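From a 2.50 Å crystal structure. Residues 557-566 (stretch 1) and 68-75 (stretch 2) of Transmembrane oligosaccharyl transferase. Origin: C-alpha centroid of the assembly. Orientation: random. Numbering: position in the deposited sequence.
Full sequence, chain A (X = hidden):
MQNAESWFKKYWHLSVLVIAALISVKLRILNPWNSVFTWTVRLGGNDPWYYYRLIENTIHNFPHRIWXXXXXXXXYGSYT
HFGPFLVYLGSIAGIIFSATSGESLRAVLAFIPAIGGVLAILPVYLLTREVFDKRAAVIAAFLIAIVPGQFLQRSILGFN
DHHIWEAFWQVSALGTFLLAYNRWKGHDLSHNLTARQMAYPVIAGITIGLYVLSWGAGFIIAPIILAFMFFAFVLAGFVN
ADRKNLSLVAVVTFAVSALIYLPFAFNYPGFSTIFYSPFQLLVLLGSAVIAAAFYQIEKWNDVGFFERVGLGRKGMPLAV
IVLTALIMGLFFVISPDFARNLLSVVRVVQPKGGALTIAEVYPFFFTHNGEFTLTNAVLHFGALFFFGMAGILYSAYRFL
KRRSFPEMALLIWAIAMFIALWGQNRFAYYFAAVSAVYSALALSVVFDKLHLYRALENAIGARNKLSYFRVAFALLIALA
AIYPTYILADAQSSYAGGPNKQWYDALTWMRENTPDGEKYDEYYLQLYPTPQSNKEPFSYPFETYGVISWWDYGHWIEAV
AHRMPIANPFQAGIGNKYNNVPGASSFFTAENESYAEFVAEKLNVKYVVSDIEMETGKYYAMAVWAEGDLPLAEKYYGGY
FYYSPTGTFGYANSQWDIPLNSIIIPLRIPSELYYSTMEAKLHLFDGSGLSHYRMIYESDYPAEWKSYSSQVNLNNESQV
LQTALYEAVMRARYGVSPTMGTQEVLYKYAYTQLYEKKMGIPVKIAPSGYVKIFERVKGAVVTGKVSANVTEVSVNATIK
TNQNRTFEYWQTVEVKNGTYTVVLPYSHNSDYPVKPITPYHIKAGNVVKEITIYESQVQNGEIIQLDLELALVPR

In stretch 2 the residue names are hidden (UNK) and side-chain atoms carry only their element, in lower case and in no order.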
# COMPACT_ATOMS: atom_id res chain seq x y z
N ILE A 557 3.01 -9.36 -8.30
CA ILE A 557 3.63 -9.85 -9.51
C ILE A 557 5.01 -10.39 -9.18
O ILE A 557 5.38 -11.49 -9.58
CB ILE A 557 3.73 -8.76 -10.60
CG1 ILE A 557 2.34 -8.44 -11.16
CG2 ILE A 557 4.63 -9.20 -11.74
CD1 ILE A 557 2.33 -7.33 -12.20
N GLU A 558 5.76 -9.62 -8.41
CA GLU A 558 7.09 -10.04 -7.99
C GLU A 558 7.09 -11.24 -7.03
O GLU A 558 7.81 -12.20 -7.24
CB GLU A 558 7.82 -8.88 -7.34
CG GLU A 558 9.20 -9.25 -6.84
CD GLU A 558 9.97 -8.01 -6.36
OE1 GLU A 558 9.34 -6.94 -6.19
OE2 GLU A 558 11.20 -8.11 -6.15
N ALA A 559 6.29 -11.17 -5.97
CA ALA A 559 6.31 -12.23 -4.96
C ALA A 559 5.62 -13.52 -5.43
O ALA A 559 5.99 -14.60 -4.99
CB ALA A 559 5.73 -11.74 -3.64
N VAL A 560 4.64 -13.42 -6.32
CA VAL A 560 3.88 -14.60 -6.72
C VAL A 560 4.25 -15.13 -8.10
O VAL A 560 4.42 -16.33 -8.29
CB VAL A 560 2.34 -14.39 -6.61
CG1 VAL A 560 1.60 -15.66 -7.01
CG2 VAL A 560 1.95 -13.99 -5.18
N ALA A 561 4.38 -14.23 -9.06
CA ALA A 561 4.76 -14.65 -10.41
C ALA A 561 6.27 -14.82 -10.56
O ALA A 561 6.72 -15.42 -11.54
CB ALA A 561 4.23 -13.66 -11.44
N HIS A 562 7.04 -14.28 -9.61
CA HIS A 562 8.50 -14.16 -9.78
C HIS A 562 8.83 -13.57 -11.16
O HIS A 562 9.71 -14.07 -11.86
CB HIS A 562 9.21 -15.52 -9.61
CG HIS A 562 9.32 -15.98 -8.19
ND1 HIS A 562 9.89 -17.19 -7.84
CD2 HIS A 562 8.92 -15.42 -7.02
CE1 HIS A 562 9.85 -17.34 -6.53
NE2 HIS A 562 9.27 -16.28 -6.01
N ARG A 563 8.10 -12.54 -11.56
CA ARG A 563 8.43 -11.77 -12.77
C ARG A 563 8.68 -10.32 -12.39
O ARG A 563 8.50 -9.95 -11.23
CB ARG A 563 7.34 -11.90 -13.84
CG ARG A 563 7.24 -13.32 -14.41
CD ARG A 563 8.58 -13.85 -14.97
NE ARG A 563 8.46 -15.21 -15.50
CZ ARG A 563 8.63 -16.33 -14.79
NH1 ARG A 563 8.97 -16.25 -13.51
NH2 ARG A 563 8.48 -17.52 -15.37
N MET A 564 9.10 -9.50 -13.33
CA MET A 564 9.54 -8.16 -12.96
C MET A 564 8.56 -7.07 -13.41
O MET A 564 8.44 -6.80 -14.59
CB MET A 564 10.94 -7.89 -13.53
CG MET A 564 11.96 -8.97 -13.18
SD MET A 564 13.53 -8.62 -13.99
CE MET A 564 14.67 -9.68 -13.06
N PRO A 565 7.88 -6.44 -12.43
CA PRO A 565 6.89 -5.41 -12.76
C PRO A 565 7.52 -4.07 -13.07
O PRO A 565 8.53 -3.65 -12.46
CB PRO A 565 6.06 -5.31 -11.46
CG PRO A 565 7.06 -5.63 -10.38
CD PRO A 565 7.92 -6.73 -10.98
N ILE A 566 6.91 -3.39 -14.03
CA ILE A 566 7.30 -2.03 -14.40
C ILE A 566 6.97 -1.04 -13.26
O ILE A 566 7.70 -0.07 -13.01
CB ILE A 566 6.56 -1.65 -15.71
CG1 ILE A 566 7.45 -1.90 -16.92
CG2 ILE A 566 5.99 -0.20 -15.67
CD1 ILE A 566 7.59 -3.38 -17.30
N UNK A 68 18.86 -2.97 -2.41
CA UNK A 68 18.40 -2.59 -3.74
C UNK A 68 17.85 -3.82 -4.47
O UNK A 68 18.34 -4.94 -4.28
c UNK A 68 19.37 -2.29 -7.00
c UNK A 68 19.02 -1.88 -8.28
c UNK A 68 18.55 -0.23 -6.09
c UNK A 68 19.54 -1.92 -4.52
c UNK A 68 18.42 -0.63 -8.46
c UNK A 68 18.19 0.20 -7.36
c UNK A 68 19.15 -1.47 -5.89
N UNK A 69 16.81 -3.62 -5.28
CA UNK A 69 16.03 -4.73 -5.81
C UNK A 69 15.74 -4.47 -7.27
O UNK A 69 14.79 -3.78 -7.60
o UNK A 69 14.31 -6.89 -6.34
c UNK A 69 13.86 -6.09 -5.49
c UNK A 69 14.73 -4.90 -5.01
o UNK A 69 12.73 -6.24 -4.99
N UNK A 70 16.58 -5.02 -8.16
CA UNK A 70 16.38 -4.81 -9.60
C UNK A 70 15.19 -5.59 -10.13
O UNK A 70 14.81 -5.43 -11.30
c UNK A 70 17.68 -5.34 -10.22
c UNK A 70 18.21 -6.31 -9.21
c UNK A 70 17.85 -5.72 -7.88
N UNK A 71 14.61 -6.43 -9.28
CA UNK A 71 13.50 -7.30 -9.67
C UNK A 71 12.19 -6.50 -9.72
O UNK A 71 11.19 -6.95 -10.30
c UNK A 71 13.36 -8.44 -8.69
c UNK A 71 11.84 -10.10 -9.81
c UNK A 71 13.85 -12.00 -9.89
c UNK A 71 13.10 -9.78 -9.32
c UNK A 71 11.59 -11.34 -10.35
c UNK A 71 12.59 -12.29 -10.40
c UNK A 71 14.10 -10.76 -9.35
N UNK A 72 12.20 -5.32 -9.12
CA UNK A 72 11.04 -4.43 -9.17
C UNK A 72 11.35 -3.10 -9.87
O UNK A 72 12.51 -2.82 -10.18
c UNK A 72 11.37 -3.27 -6.96
c UNK A 72 10.47 -4.19 -7.78
o UNK A 72 9.16 -3.64 -7.90
N UNK A 73 10.32 -2.31 -10.14
CA UNK A 73 10.51 -1.06 -10.89
C UNK A 73 11.34 -1.31 -12.16
O UNK A 73 12.31 -0.60 -12.46
c UNK A 73 11.69 3.89 -11.82
o UNK A 73 11.89 5.12 -12.41
c UNK A 73 11.11 0.04 -9.97
c UNK A 73 11.30 1.40 -10.62
c UNK A 73 12.49 3.51 -10.76
c UNK A 73 10.69 3.04 -12.29
c UNK A 73 12.28 2.27 -10.16
c UNK A 73 10.51 1.81 -11.70
N UNK A 74 10.94 -2.31 -12.93
CA UNK A 74 11.66 -2.69 -14.14
C UNK A 74 11.59 -1.60 -15.21
O UNK A 74 10.53 -1.01 -15.45
c UNK A 74 11.43 -4.39 -17.13
c UNK A 74 12.11 -4.92 -18.21
c UNK A 74 13.00 -5.36 -15.63
c UNK A 74 13.69 -5.92 -16.71
c UNK A 74 11.86 -4.58 -15.83
o UNK A 74 13.91 -6.24 -19.08
c UNK A 74 11.10 -4.00 -14.67
c UNK A 74 13.24 -5.69 -17.99
N UNK A 75 12.71 -1.34 -15.90
CA UNK A 75 14.00 -2.03 -15.73
C UNK A 75 15.01 -1.19 -14.98
O UNK A 75 16.19 -1.18 -15.38
c UNK A 75 12.73 -0.43 -17.06
c UNK A 75 14.06 -0.78 -17.75
c UNK A 75 14.48 -2.16 -17.17
O HOH W 1 7.63 -5.23 -6.42
O HOH W 2 9.18 1.42 -14.97

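Position 68 carries seven side-chain carbons: one carbon, then a ring of six. The side chain stays out of reach of stretch 1. This is phenylalanine, Phe 68.

Position 69 has two side-chain carbons, and the second bears two oxygens. That is a carboxyl group on a short stem. One of its oxygens lies 2.7 Å from OE2 of Glu 558. The residue is aspartate, Asp 69, and the oxygen is OD2. Two acid oxygens this close suggest that one of the groups holds a proton. The coordinates do not say which.

Position 70 has three side-chain carbons that close a ring onto its own backbone N. Its CB points away from stretch 1. Only proline closes such a ring, so this is Pro 70.

Position 71 again shows one carbon followed by a bare ring of six carbons. CB is 3.4 Å from OE2 of Glu 558. CB points sideways, but the end of the side chain comes nearer to stretch 1, and CE of Met 564 sits over one face of the ring. The residue is phenylalanine, Phe 71. From CE of Met 564 to the ring centroid is 3.9 Å, a CH-pi contact. At the ring edge, CE1 of Phe 71 lies 3.5 Å from O of Arg 563 and 3.6 Å from C of His 562. The backbone N of Phe 71 donates to OD1 of Asp 69 at 3.0 Å.

Position 72 has one carbon carrying one oxygen and one further carbon. Its CB is 3.4 Å from OE1 of Glu 558. This beta-branched hydroxyl side chain is threonine, Thr 72. OG1 of Thr 72 donates to water 1 at 2.7 Å, and that water donates to OE1 of Glu 558 at 2.4 Å. The residue closes a type I turn that starts at Asp 69.

Position 73 has one carbon, then a six-carbon ring bearing one oxygen. Its CB points away from stretch 1, yet O of Ile 566 meets the ring edge. This is tyrosine, Tyr 73; its CD1 is 3.6 Å from O of Ile 566.

Position 74 has the same atoms, but its CB points toward stretch 1. The ring lies near SD of Met 564. The backbone N donates to O of Pro 565 at 2.8 Å, with a nearly straight angle of 170°. It is Tyr 74. Its CD1 is 3.7 Å from SD of Met 564, and its CD2 is 4.0 Å from CD1 of Ile 566.

Position 75 has three carbons closing onto the backbone N. It is Pro 75, preceded by a cis peptide bond and turned away from stretch 1.

The contact combines three elements. Glu 558 meets the acid and hydroxyl of the turn, partly through water. Met 564 packs against the rings of Phe 71 and Tyr 74. One direct backbone hydrogen bond runs from N of Tyr 74 to O of Pro 565, and water 2 bridges O of Tyr 74 and O of Ile 566 beside it.

Stretch 2, residues 68-75: FDPFTYYP
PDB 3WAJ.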